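Local structure of acyl-CoA dehydrogenase (Slackia heliotrinireducens, 4RM7) at residues 41-47 and 117-121; 97-101 and 112-116; 284-288 and 336-340; 297-302 and 321-326; 316-320 and 375-380. The protein belongs to the acyl-CoA dehydrogenase family, whose subunits join a helical N-terminal domain, a middle beta domain and a helical C-terminal domain, here assembled as a tetramer. All blocks are in the same frame, centred on the assembly; numbering follows the deposited sequence.

Interaction 1: 41-47 and 117-121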
# COMPACT_ATOMS: atom_id res chain seq x y z
N LEU A 41 -0.78 -32.52 18.96
CA LEU A 41 -1.98 -32.65 19.77
C LEU A 41 -2.07 -34.04 20.40
O LEU A 41 -1.60 -35.03 19.83
CB LEU A 41 -3.22 -32.36 18.92
CG LEU A 41 -3.30 -31.02 18.19
CD1 LEU A 41 -4.57 -30.97 17.36
CD2 LEU A 41 -3.28 -29.87 19.18
N PRO A 42 -2.69 -34.12 21.59
CA PRO A 42 -2.83 -35.40 22.29
C PRO A 42 -3.74 -36.35 21.54
O PRO A 42 -4.61 -35.89 20.80
CB PRO A 42 -3.46 -35.02 23.65
CG PRO A 42 -3.37 -33.53 23.74
CD PRO A 42 -3.33 -33.01 22.33
N ASP A 43 -3.55 -37.65 21.75
CA ASP A 43 -4.34 -38.69 21.09
C ASP A 43 -5.84 -38.44 21.25
O ASP A 43 -6.61 -38.62 20.31
CB ASP A 43 -4.01 -40.08 21.65
CG ASP A 43 -2.54 -40.47 21.47
OD1 ASP A 43 -1.84 -39.88 20.62
OD2 ASP A 43 -2.09 -41.39 22.18
N GLU A 44 -6.23 -38.03 22.45
CA GLU A 44 -7.64 -37.84 22.77
C GLU A 44 -8.27 -36.75 21.90
O GLU A 44 -9.40 -36.89 21.43
CB GLU A 44 -7.80 -37.48 24.25
CG GLU A 44 -9.24 -37.26 24.64
CD GLU A 44 -9.39 -36.43 25.90
OE1 GLU A 44 -8.35 -36.03 26.47
OE2 GLU A 44 -10.54 -36.17 26.30
N VAL A 45 -7.54 -35.67 21.69
CA VAL A 45 -8.03 -34.52 20.94
C VAL A 45 -8.17 -34.88 19.46
O VAL A 45 -9.15 -34.57 18.79
CB VAL A 45 -7.08 -33.33 21.10
CG1 VAL A 45 -7.49 -32.18 20.17
CG2 VAL A 45 -7.03 -32.88 22.55
N VAL A 46 -7.13 -35.49 18.91
CA VAL A 46 -7.16 -35.93 17.52
C VAL A 46 -8.18 -37.01 17.26
O VAL A 46 -8.81 -37.04 16.22
CB VAL A 46 -5.80 -36.36 16.96
CG1 VAL A 46 -4.77 -35.27 17.15
CG2 VAL A 46 -5.37 -37.67 17.56
N LYS A 47 -8.32 -37.94 18.19
CA LYS A 47 -9.34 -38.96 17.99
C LYS A 47 -10.74 -38.33 18.05
O LYS A 47 -11.63 -38.71 17.30
CB LYS A 47 -9.20 -40.06 19.04
CG LYS A 47 -10.38 -41.01 19.15
CD LYS A 47 -10.38 -42.02 18.02
CE LYS A 47 -11.35 -43.16 18.30
NZ LYS A 47 -11.75 -43.83 17.03
N GLN A 117 -9.35 -43.45 11.08
CA GLN A 117 -10.67 -43.44 11.71
C GLN A 117 -10.63 -43.97 13.13
O GLN A 117 -11.41 -43.55 13.99
CB GLN A 117 -11.67 -44.22 10.86
CG GLN A 117 -11.91 -43.53 9.52
CD GLN A 117 -12.77 -44.32 8.57
OE1 GLN A 117 -13.49 -43.75 7.74
NE2 GLN A 117 -12.71 -45.65 8.66
N ASP A 118 -9.69 -44.87 13.40
CA ASP A 118 -9.59 -45.47 14.72
C ASP A 118 -8.71 -44.65 15.67
O ASP A 118 -8.83 -44.78 16.88
CB ASP A 118 -9.05 -46.90 14.62
CG ASP A 118 -9.98 -47.83 13.84
OD1 ASP A 118 -11.16 -47.48 13.64
OD2 ASP A 118 -9.51 -48.92 13.43
N THR A 119 -7.83 -43.81 15.14
CA THR A 119 -6.93 -43.06 16.02
C THR A 119 -6.90 -41.55 15.77
O THR A 119 -6.49 -40.79 16.65
CB THR A 119 -5.50 -43.57 15.93
OG1 THR A 119 -4.92 -43.13 14.69
CG2 THR A 119 -5.47 -45.09 15.99
N GLY A 120 -7.32 -41.12 14.59
CA GLY A 120 -7.27 -39.72 14.24
C GLY A 120 -5.91 -39.28 13.77
O GLY A 120 -5.64 -38.10 13.65
N ARG A 121 -5.05 -40.24 13.49
CA ARG A 121 -3.71 -39.97 13.01
C ARG A 121 -3.41 -40.78 11.76
O ARG A 121 -4.05 -41.77 11.49
CB ARG A 121 -2.67 -40.26 14.09
CG ARG A 121 -2.60 -39.22 15.18
CD ARG A 121 -1.45 -39.47 16.13
NE ARG A 121 -1.78 -39.08 17.50
CZ ARG A 121 -1.52 -37.90 18.02
NH1 ARG A 121 -0.92 -36.97 17.30
NH2 ARG A 121 -1.86 -37.64 19.27
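This contact ties two helix ends together within the all-helical N-terminal part of the acyl-CoA dehydrogenase fold: the start of helix 43-50, with Pro42 at the N-cap position, meets the C-terminal end of helix 106-119. The ionic part is a salt bridge from Arg121 NH2 to Asp43 OD1 (2.6 Å), with Arg121 NE weakly bonded to the same oxygen. The guanidinium also reaches the backbone: Arg121 NH2 donates to Leu41 O at 2.7 Å with an N-H...O angle of 160°, so it clamps the residues on either side of Pro42. Van der Waals contact comes from Val46, whose CG2 lies over one face of the Arg121 guanidinium and 3.4 Å from Thr119 O. The backbones come closest at Lys47 and Gly120, with CA atoms 4.4 Å apart. Gly120 leaves the helix with positive phi (81°), and an ideal CB there would clash with Val46 O and Lys47 N; glycine thus answers both the turn and the tight approach. An ST turn starts on the last helical residue: Thr119 OG1, also bonded to Glu115 O, accepts from Arg121 N at 3.1 Å. Further along helix 43-50, Lys47 NZ donates to Gln117 O at 3.1 Å and, weakly, to Asp118 O at 3.1 Å.

Interaction 2: 97-101 and 112-116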
# COMPACT_ATOMS: atom_id res chain seq x y z
N LEU A 97 -4.98 -37.53 3.04
CA LEU A 97 -5.94 -38.59 2.91
C LEU A 97 -6.45 -38.64 1.49
O LEU A 97 -6.50 -39.69 0.85
CB LEU A 97 -7.10 -38.38 3.87
CG LEU A 97 -8.03 -39.59 3.94
CD1 LEU A 97 -7.22 -40.85 4.24
CD2 LEU A 97 -9.12 -39.39 4.99
N GLN A 98 -6.84 -37.47 1.01
CA GLN A 98 -7.40 -37.33 -0.32
C GLN A 98 -6.40 -37.75 -1.39
O GLN A 98 -6.74 -38.52 -2.29
CB GLN A 98 -7.83 -35.89 -0.54
CG GLN A 98 -8.69 -35.69 -1.75
CD GLN A 98 -9.37 -34.35 -1.73
OE1 GLN A 98 -9.53 -33.73 -0.67
NE2 GLN A 98 -9.78 -33.87 -2.90
N ILE A 99 -5.17 -37.26 -1.27
CA ILE A 99 -4.08 -37.60 -2.18
C ILE A 99 -3.76 -39.10 -2.19
O ILE A 99 -3.54 -39.69 -3.25
CB ILE A 99 -2.82 -36.81 -1.83
CG1 ILE A 99 -2.98 -35.36 -2.28
CG2 ILE A 99 -1.60 -37.40 -2.49
CD1 ILE A 99 -1.83 -34.50 -1.85
N LEU A 100 -3.74 -39.71 -1.01
CA LEU A 100 -3.54 -41.15 -0.94
C LEU A 100 -4.63 -41.91 -1.69
O LEU A 100 -4.32 -42.81 -2.47
CB LEU A 100 -3.49 -41.64 0.51
CG LEU A 100 -3.27 -43.16 0.54
CD1 LEU A 100 -1.92 -43.45 -0.04
CD2 LEU A 100 -3.40 -43.75 1.92
N GLU A 101 -5.89 -41.56 -1.46
CA GLU A 101 -7.01 -42.23 -2.12
C GLU A 101 -6.91 -42.14 -3.63
O GLU A 101 -7.14 -43.12 -4.34
CB GLU A 101 -8.35 -41.66 -1.66
CG GLU A 101 -8.78 -42.08 -0.26
CD GLU A 101 -10.09 -41.43 0.19
OE1 GLU A 101 -10.54 -40.44 -0.43
OE2 GLU A 101 -10.67 -41.92 1.18
N PHE A 112 -4.65 -47.57 5.88
CA PHE A 112 -4.39 -46.21 6.32
C PHE A 112 -5.64 -45.45 6.70
O PHE A 112 -5.63 -44.68 7.66
CB PHE A 112 -3.64 -45.44 5.24
CG PHE A 112 -2.27 -45.95 4.98
CD1 PHE A 112 -1.19 -45.50 5.74
CD2 PHE A 112 -2.05 -46.89 3.99
CE1 PHE A 112 0.08 -45.97 5.51
CE2 PHE A 112 -0.77 -47.38 3.75
CZ PHE A 112 0.30 -46.91 4.51
N ARG A 113 -6.73 -45.66 5.96
CA ARG A 113 -7.98 -44.99 6.29
C ARG A 113 -8.46 -45.51 7.64
O ARG A 113 -8.87 -44.74 8.51
CB ARG A 113 -9.06 -45.22 5.23
CG ARG A 113 -10.46 -44.85 5.74
CD ARG A 113 -11.51 -44.71 4.64
NE ARG A 113 -11.47 -43.42 3.96
CZ ARG A 113 -11.85 -42.25 4.50
NH1 ARG A 113 -11.78 -41.13 3.78
NH2 ARG A 113 -12.28 -42.19 5.76
N THR A 114 -8.38 -46.82 7.81
CA THR A 114 -8.85 -47.46 9.03
C THR A 114 -8.10 -46.95 10.24
O THR A 114 -8.69 -46.67 11.28
CB THR A 114 -8.73 -48.98 8.93
OG1 THR A 114 -9.79 -49.47 8.09
CG2 THR A 114 -8.85 -49.62 10.31
N GLU A 115 -6.79 -46.81 10.10
CA GLU A 115 -5.99 -46.31 11.20
C GLU A 115 -6.41 -44.87 11.55
O GLU A 115 -6.49 -44.50 12.73
CB GLU A 115 -4.51 -46.37 10.85
CG GLU A 115 -3.64 -45.78 11.93
CD GLU A 115 -2.18 -45.76 11.57
OE1 GLU A 115 -1.52 -44.75 11.89
OE2 GLU A 115 -1.70 -46.76 10.98
N TYR A 116 -6.68 -44.08 10.53
CA TYR A 116 -7.07 -42.69 10.72
C TYR A 116 -8.41 -42.59 11.44
O TYR A 116 -8.59 -41.74 12.32
CB TYR A 116 -7.12 -41.96 9.38
CG TYR A 116 -7.52 -40.51 9.47
CD1 TYR A 116 -6.79 -39.61 10.24
CD2 TYR A 116 -8.64 -40.03 8.77
CE1 TYR A 116 -7.16 -38.28 10.31
CE2 TYR A 116 -9.02 -38.70 8.84
CZ TYR A 116 -8.27 -37.83 9.62
OH TYR A 116 -8.64 -36.51 9.68
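Helices 90-103 and 106-119 form an antiparallel helical hairpin in the N-terminal helical domain; the local axes lie 11.6 Å apart, with 158° between their directions, so long side chains must span the gap. Leu97, whose CA-to-CB bond points toward the partner, sets its CD2 3.9 Å from Tyr116 CD2 and 3.4 Å from Arg113 NH1, and has the largest area covered by the other segment, 75 Å². One turn on, Leu100 places CD2 3.7 Å from Phe112 CB, an apolar contact nearer the hairpin's connection; the Phe112 ring in turn meets Tyr124, with ring planes about 85° apart. Glu101 closes the segment with a salt bridge to Arg113. Its carboxylate is shared: OE1 turns to Arg62 and Tyr68, while OE2 faces Arg113. The arginine has further partners, with NH2 bonded to Gln117 and NH1 to Ile60 O. Glu101 OE2 lies near the guanidinium plane and accepts from both Arg113 NH1 at 2.9 Å (159°) and Arg113 NE at 3.3 Å (143°).

Interaction 3: 284-288 and 336-340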
# COMPACT_ATOMS: atom_id res chain seq x y z
N VAL A 284 -7.76 3.80 15.49
CA VAL A 284 -8.27 2.46 15.74
C VAL A 284 -9.54 2.17 14.92
O VAL A 284 -9.72 1.08 14.42
CB VAL A 284 -8.54 2.23 17.24
CG1 VAL A 284 -9.23 0.89 17.47
CG2 VAL A 284 -7.24 2.30 18.00
N GLN A 285 -10.43 3.16 14.80
CA GLN A 285 -11.65 2.96 14.03
C GLN A 285 -11.31 2.60 12.60
O GLN A 285 -11.83 1.64 12.07
CB GLN A 285 -12.53 4.19 14.06
CG GLN A 285 -13.17 4.38 15.40
CD GLN A 285 -14.29 5.38 15.36
OE1 GLN A 285 -14.15 6.48 14.80
NE2 GLN A 285 -15.41 5.00 15.94
N MSE A 286 -10.40 3.34 12.00
CA MSE A 286 -10.06 3.01 10.65
C MSE A 286 -9.39 1.64 10.53
O MSE A 286 -9.72 0.87 9.63
CB MSE A 286 -9.16 4.07 10.05
CG MSE A 286 -8.70 3.59 8.68
SE MSE A 286 -6.82 3.75 8.56
CE MSE A 286 -6.88 5.66 8.18
N LYS A 287 -8.44 1.35 11.41
CA LYS A 287 -7.77 0.05 11.37
C LYS A 287 -8.82 -1.07 11.43
O LYS A 287 -8.77 -2.01 10.65
CB LYS A 287 -6.77 -0.09 12.50
CG LYS A 287 -5.34 0.28 12.11
CD LYS A 287 -4.39 -0.09 13.26
CE LYS A 287 -3.04 0.59 13.12
NZ LYS A 287 -3.03 1.99 13.65
N LEU A 288 -9.78 -0.91 12.33
CA LEU A 288 -10.87 -1.85 12.49
C LEU A 288 -11.69 -2.07 11.21
O LEU A 288 -11.94 -3.22 10.84
CB LEU A 288 -11.80 -1.40 13.62
CG LEU A 288 -11.20 -1.67 15.00
CD1 LEU A 288 -12.18 -1.37 16.12
CD2 LEU A 288 -10.74 -3.12 15.07
N ASP A 336 -2.02 -5.55 12.18
CA ASP A 336 -2.87 -4.46 12.66
C ASP A 336 -3.44 -4.74 14.04
O ASP A 336 -3.55 -3.84 14.88
CB ASP A 336 -4.03 -4.17 11.70
CG ASP A 336 -3.59 -3.35 10.49
OD1 ASP A 336 -2.72 -2.47 10.66
OD2 ASP A 336 -4.12 -3.60 9.37
N ALA A 337 -3.81 -6.00 14.27
CA ALA A 337 -4.24 -6.42 15.60
C ALA A 337 -3.12 -6.23 16.62
O ALA A 337 -3.37 -5.71 17.71
CB ALA A 337 -4.70 -7.86 15.60
N MSE A 338 -1.89 -6.63 16.29
CA MSE A 338 -0.77 -6.38 17.20
C MSE A 338 -0.65 -4.91 17.50
O MSE A 338 -0.44 -4.53 18.65
CB MSE A 338 0.55 -6.87 16.64
CG MSE A 338 0.77 -8.35 16.70
SE MSE A 338 2.35 -8.82 15.67
CE MSE A 338 3.58 -7.70 16.71
N GLN A 339 -0.77 -4.07 16.47
CA GLN A 339 -0.54 -2.64 16.67
C GLN A 339 -1.58 -2.07 17.63
O GLN A 339 -1.25 -1.23 18.47
CB GLN A 339 -0.56 -1.89 15.33
CG GLN A 339 0.11 -0.52 15.41
CD GLN A 339 1.62 -0.62 15.62
OE1 GLN A 339 2.20 -1.69 15.41
NE2 GLN A 339 2.26 0.48 16.01
N ILE A 340 -2.81 -2.54 17.52
CA ILE A 340 -3.87 -2.13 18.42
C ILE A 340 -3.63 -2.59 19.86
O ILE A 340 -3.91 -1.83 20.78
CB ILE A 340 -5.25 -2.63 17.94
CG1 ILE A 340 -5.68 -1.87 16.68
CG2 ILE A 340 -6.29 -2.39 18.97
CD1 ILE A 340 -6.79 -2.55 15.92
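The two helical segments run antiparallel, their axes 10.7 Å apart with a signed crossing angle of -158°. Two CA pairs set the register, Val284 with Ile340 at 6.9 Å and Lys287 with Asp336 at 6.8 Å, so the backbones stay apart and side chains fill the space. Ile340 supplies the apolar part: its CD1 lies 4.1 Å from Leu288 CD2 and 4.5 Å from Val284 CG1. Lys287 extends across the groove on its aliphatic chain, with CD 4.1 Å from Ile340 CG1 and CE 4.0 Å from Gln339 CG. Lys287 CD also passes 3.9 Å from Asp336 OD1, but its NZ makes a salt bridge with Glu370 of the second subunit. Gln339 likewise bonds Arg360 and Glu370 of that subunit, while Leu288 packs on Leu381 of the third. Helices 282-311 and 316-341 are thus held here by van der Waals contact, while the polar ends of Lys287 and Gln339 bond to the second subunit, a pattern fitting the C-terminal helical bundle through which acyl-CoA dehydrogenase tetramers assemble.

Interaction 4: 297-302 and 321-326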
# COMPACT_ATOMS: atom_id res chain seq x y z
N ASN A 297 -13.43 -9.82 2.39
CA ASN A 297 -12.89 -10.23 1.10
C ASN A 297 -12.31 -11.66 1.14
O ASN A 297 -12.62 -12.49 0.29
CB ASN A 297 -11.83 -9.21 0.63
CG ASN A 297 -12.45 -7.89 0.15
OD1 ASN A 297 -13.64 -7.82 -0.15
ND2 ASN A 297 -11.63 -6.85 0.06
N MSE A 298 -11.47 -11.94 2.12
CA MSE A 298 -10.92 -13.27 2.32
C MSE A 298 -11.99 -14.35 2.33
O MSE A 298 -11.85 -15.37 1.65
CB MSE A 298 -10.16 -13.36 3.64
CG MSE A 298 -8.88 -12.56 3.68
SE MSE A 298 -8.03 -12.84 5.42
CE MSE A 298 -7.97 -11.00 6.01
N ARG A 299 -13.05 -14.11 3.10
CA ARG A 299 -14.10 -15.10 3.31
C ARG A 299 -14.86 -15.32 2.02
O ARG A 299 -15.14 -16.45 1.63
CB ARG A 299 -15.04 -14.65 4.44
CG ARG A 299 -16.05 -15.70 4.87
CD ARG A 299 -16.73 -15.35 6.20
NE ARG A 299 -15.83 -15.58 7.33
CZ ARG A 299 -15.40 -14.64 8.17
NH1 ARG A 299 -15.78 -13.37 8.03
NH2 ARG A 299 -14.55 -14.99 9.15
N ASN A 300 -15.18 -14.23 1.34
CA ASN A 300 -15.80 -14.29 0.05
C ASN A 300 -14.97 -15.09 -0.98
O ASN A 300 -15.53 -15.84 -1.77
CB ASN A 300 -16.03 -12.87 -0.47
CG ASN A 300 -17.27 -12.24 0.11
OD1 ASN A 300 -18.19 -12.94 0.56
ND2 ASN A 300 -17.33 -10.90 0.09
N LEU A 301 -13.65 -14.95 -0.97
CA LEU A 301 -12.82 -15.65 -1.94
C LEU A 301 -12.73 -17.12 -1.57
O LEU A 301 -12.87 -17.98 -2.43
CB LEU A 301 -11.43 -15.04 -2.03
CG LEU A 301 -11.35 -13.65 -2.66
CD1 LEU A 301 -9.92 -13.10 -2.55
CD2 LEU A 301 -11.78 -13.66 -4.12
N VAL A 302 -12.53 -17.40 -0.29
CA VAL A 302 -12.39 -18.78 0.16
C VAL A 302 -13.72 -19.54 -0.03
O VAL A 302 -13.76 -20.58 -0.70
CB VAL A 302 -11.92 -18.84 1.61
CG1 VAL A 302 -11.87 -20.27 2.09
CG2 VAL A 302 -10.55 -18.22 1.70
N LEU A 321 -6.57 -16.69 -7.50
CA LEU A 321 -6.82 -15.32 -7.03
C LEU A 321 -6.96 -15.32 -5.51
O LEU A 321 -6.39 -14.49 -4.83
CB LEU A 321 -8.06 -14.72 -7.69
CG LEU A 321 -7.97 -14.46 -9.20
CD1 LEU A 321 -9.26 -13.86 -9.72
CD2 LEU A 321 -6.77 -13.57 -9.54
N MSE A 322 -7.72 -16.28 -4.99
CA MSE A 322 -7.82 -16.55 -3.57
C MSE A 322 -6.44 -16.71 -2.91
O MSE A 322 -6.14 -16.04 -1.94
CB MSE A 322 -8.65 -17.83 -3.35
CG MSE A 322 -8.75 -18.26 -1.92
SE MSE A 322 -9.13 -20.16 -1.81
CE MSE A 322 -7.34 -20.79 -2.32
N LYS A 323 -5.59 -17.57 -3.44
CA LYS A 323 -4.29 -17.81 -2.81
C LYS A 323 -3.40 -16.58 -2.89
O LYS A 323 -2.54 -16.37 -2.05
CB LYS A 323 -3.59 -19.01 -3.45
CG LYS A 323 -2.32 -19.44 -2.72
CD LYS A 323 -2.60 -19.62 -1.23
CE LYS A 323 -1.46 -20.33 -0.51
NZ LYS A 323 -0.16 -19.62 -0.64
N TYR A 324 -3.60 -15.76 -3.92
CA TYR A 324 -2.78 -14.56 -4.08
C TYR A 324 -3.12 -13.54 -3.00
O TYR A 324 -2.25 -12.85 -2.48
CB TYR A 324 -2.99 -13.94 -5.48
CG TYR A 324 -2.16 -12.70 -5.76
CD1 TYR A 324 -0.83 -12.81 -6.14
CD2 TYR A 324 -2.70 -11.43 -5.65
CE1 TYR A 324 -0.06 -11.68 -6.41
CE2 TYR A 324 -1.94 -10.28 -5.92
CZ TYR A 324 -0.62 -10.42 -6.30
OH TYR A 324 0.14 -9.29 -6.55
N TYR A 325 -4.39 -13.47 -2.66
CA TYR A 325 -4.86 -12.39 -1.84
C TYR A 325 -4.81 -12.70 -0.34
O TYR A 325 -4.41 -11.86 0.46
CB TYR A 325 -6.29 -12.00 -2.25
CG TYR A 325 -6.88 -10.93 -1.35
CD1 TYR A 325 -6.59 -9.57 -1.55
CD2 TYR A 325 -7.72 -11.27 -0.30
CE1 TYR A 325 -7.13 -8.58 -0.72
CE2 TYR A 325 -8.28 -10.28 0.53
CZ TYR A 325 -7.97 -8.94 0.32
OH TYR A 325 -8.53 -7.98 1.13
N VAL A 326 -5.22 -13.90 0.03
CA VAL A 326 -5.64 -14.15 1.41
C VAL A 326 -4.51 -14.23 2.44
O VAL A 326 -4.61 -13.59 3.47
CB VAL A 326 -6.51 -15.44 1.50
CG1 VAL A 326 -6.79 -15.82 2.98
CG2 VAL A 326 -7.82 -15.20 0.77
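Leu301 occupies the apolar centre, its CA-to-CB bond directed at the opposing helix. Its CD1 approaches Tyr325 CD2 at 3.6 Å, and its CB lies 4.2 Å from Met322 CB, where the backbones are also closest (Leu301 CA to Met322 CA, 5.3 Å). Three further apolar residues surround this point. Val302 CG2 contacts Met322 CG at 4.0 Å and Val326 CG2 at 4.2 Å, while Met298 CG is 3.9 Å from both Val326 CG1 and Tyr325 CE2; residues 298 and 322 are selenomethionines in the model. The 409 Å² buried between the segments fits the short axis separation of 9.4 Å and the near-antiparallel course, with 159° between helix directions. Beyond the hydrocarbon, the Tyr325 side chain reaches obliquely across to the opposing helix, where its hydroxyl meets Asn297: ND2 donates to Tyr325 OH at 3.5 Å, a weak bond despite its 160° angle. Asn297 also packs against Asn297 of the third subunit, and Leu301 and Leu321 touch Thr296 there, which places this edge at an intersubunit surface. Within the chain, helix 234-270 covers another flank, with Leu254 against Met298 and Cys250 against Val302 and Met322. Helices 282-311 and 316-341 therefore pair as members of the C-terminal bundle, with helix 234-270 packed along them and helix 369-386 reached through Tyr324.

Interaction 5: 316-320 and 375-380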
# COMPACT_ATOMS: atom_id res chain seq x y z
N ARG A 316 -9.66 -22.91 -12.16
CA ARG A 316 -8.31 -22.72 -11.62
C ARG A 316 -8.06 -21.29 -11.15
O ARG A 316 -7.39 -21.07 -10.15
CB ARG A 316 -7.27 -23.10 -12.67
CG ARG A 316 -7.29 -24.57 -13.06
CD ARG A 316 -5.90 -25.16 -13.03
NE ARG A 316 -4.97 -24.53 -13.98
CZ ARG A 316 -3.74 -24.12 -13.66
NH1 ARG A 316 -3.28 -24.26 -12.42
NH2 ARG A 316 -2.97 -23.56 -14.59
N LEU A 317 -8.62 -20.32 -11.88
CA LEU A 317 -8.36 -18.91 -11.61
C LEU A 317 -8.90 -18.47 -10.27
O LEU A 317 -8.29 -17.64 -9.60
CB LEU A 317 -8.97 -18.06 -12.69
CG LEU A 317 -8.67 -16.57 -12.56
CD1 LEU A 317 -7.14 -16.36 -12.49
CD2 LEU A 317 -9.24 -15.89 -13.77
N SER A 318 -10.06 -19.00 -9.88
CA SER A 318 -10.63 -18.69 -8.57
C SER A 318 -9.64 -19.02 -7.46
O SER A 318 -9.41 -18.22 -6.56
CB SER A 318 -11.93 -19.45 -8.33
OG SER A 318 -12.95 -19.08 -9.23
N VAL A 319 -9.07 -20.22 -7.53
CA VAL A 319 -8.14 -20.70 -6.52
C VAL A 319 -6.84 -19.90 -6.54
O VAL A 319 -6.26 -19.59 -5.51
CB VAL A 319 -7.86 -22.20 -6.72
CG1 VAL A 319 -6.64 -22.65 -5.91
CG2 VAL A 319 -9.11 -23.02 -6.35
N ALA A 320 -6.41 -19.51 -7.73
CA ALA A 320 -5.21 -18.70 -7.85
C ALA A 320 -5.41 -17.29 -7.26
O ALA A 320 -4.52 -16.76 -6.60
CB ALA A 320 -4.77 -18.63 -9.32
N ILE A 375 0.48 -18.49 -12.72
CA ILE A 375 -0.68 -19.34 -13.00
C ILE A 375 -1.89 -18.54 -13.49
O ILE A 375 -2.63 -18.97 -14.37
CB ILE A 375 -1.07 -20.11 -11.71
CG1 ILE A 375 -0.01 -21.15 -11.37
CG2 ILE A 375 -2.47 -20.74 -11.82
CD1 ILE A 375 -0.22 -21.72 -9.97
N ALA A 376 -2.10 -17.36 -12.90
CA ALA A 376 -3.33 -16.62 -13.09
C ALA A 376 -3.38 -15.77 -14.37
O ALA A 376 -4.44 -15.64 -14.99
CB ALA A 376 -3.59 -15.72 -11.89
N ALA A 377 -2.25 -15.19 -14.77
CA ALA A 377 -2.27 -14.23 -15.87
C ALA A 377 -2.76 -14.86 -17.19
O ALA A 377 -3.58 -14.24 -17.88
CB ALA A 377 -0.91 -13.60 -16.05
N PRO A 378 -2.28 -16.07 -17.55
CA PRO A 378 -2.84 -16.64 -18.80
C PRO A 378 -4.33 -16.99 -18.69
O PRO A 378 -5.06 -16.84 -19.67
CB PRO A 378 -1.99 -17.91 -19.04
CG PRO A 378 -1.27 -18.15 -17.77
CD PRO A 378 -1.11 -16.83 -17.10
N LEU A 379 -4.77 -17.43 -17.52
CA LEU A 379 -6.19 -17.71 -17.30
C LEU A 379 -7.05 -16.45 -17.41
O LEU A 379 -8.20 -16.50 -17.86
CB LEU A 379 -6.39 -18.37 -15.94
CG LEU A 379 -5.59 -19.67 -15.80
CD1 LEU A 379 -5.68 -20.20 -14.41
CD2 LEU A 379 -6.11 -20.70 -16.80
N ILE A 380 -6.48 -15.32 -17.00
CA ILE A 380 -7.15 -14.03 -17.11
C ILE A 380 -7.28 -13.63 -18.60
O ILE A 380 -8.35 -13.22 -19.03
CB ILE A 380 -6.39 -12.96 -16.31
CG1 ILE A 380 -6.57 -13.22 -14.80
CG2 ILE A 380 -6.88 -11.56 -16.66
CD1 ILE A 380 -5.71 -12.33 -13.92
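Leu317 reaches across to the opposing helix and overlaps three of its residues: CD1 lies 3.7 Å from Ala376 CB and 4.1 Å from Leu379 CB, while Leu317 CD2 meets Ile380 CG1 at 3.9 Å. With 80 Å² covered it is the most extensively buried residue of this contact. The small side chains of Ala320 and Ala376 permit the close approach next to it: their CB atoms are 4.1 Å apart, the axes come within 9.2 Å, and the CA atoms of Leu317 and Ala376 are separated by 5.7 Å. Ala320 CB also touches Ile375 CG2 at 4.0 Å. One residue before Leu317, Arg316 contributes through hydrocarbon contact as well as its charged group; its CB lies 3.7 Å from Leu379 CD1, a methyl that also sits over one face of the guanidinium, and Arg316 NH1 is 3.7 Å from Ile375 CG2. Van der Waals packing accounts for all of these cross-segment contacts. Helix 369-386 is kinked within this segment at Pro378, whose nitrogen makes no bond to the preceding turn. The short segments cross with 139° between their directions, an oblique antiparallel course. The start of helix 316-341 is thus joined to helix 369-386 in the C-terminal bundle. Helix 234-270 closes one flank through Tyr239 and Glu243, and Thr289 of the third subunit packs against Ala376 and Ile380.

Interactions 1 and 2 belong to the N-terminal helical region, share helix 106-119 and touch, with centres 14 Å apart; interaction 2 is nested inside the chain loop closed by interaction 1. Interactions 3, 4 and 5 follow in the C-terminal domain and all draw on helix 316-341. Interactions 3 and 4, whose centres are 21 Å apart, join it twice to helix 282-311, so one long hairpin is held near its open end and closer to its turn. Interaction 5, its centre 13 Å from that of interaction 4, brings in helix 369-386, its segments alternating along the chain with those of 3 and 4. All three reach the third subunit, linking bundle packing to tetramer assembly.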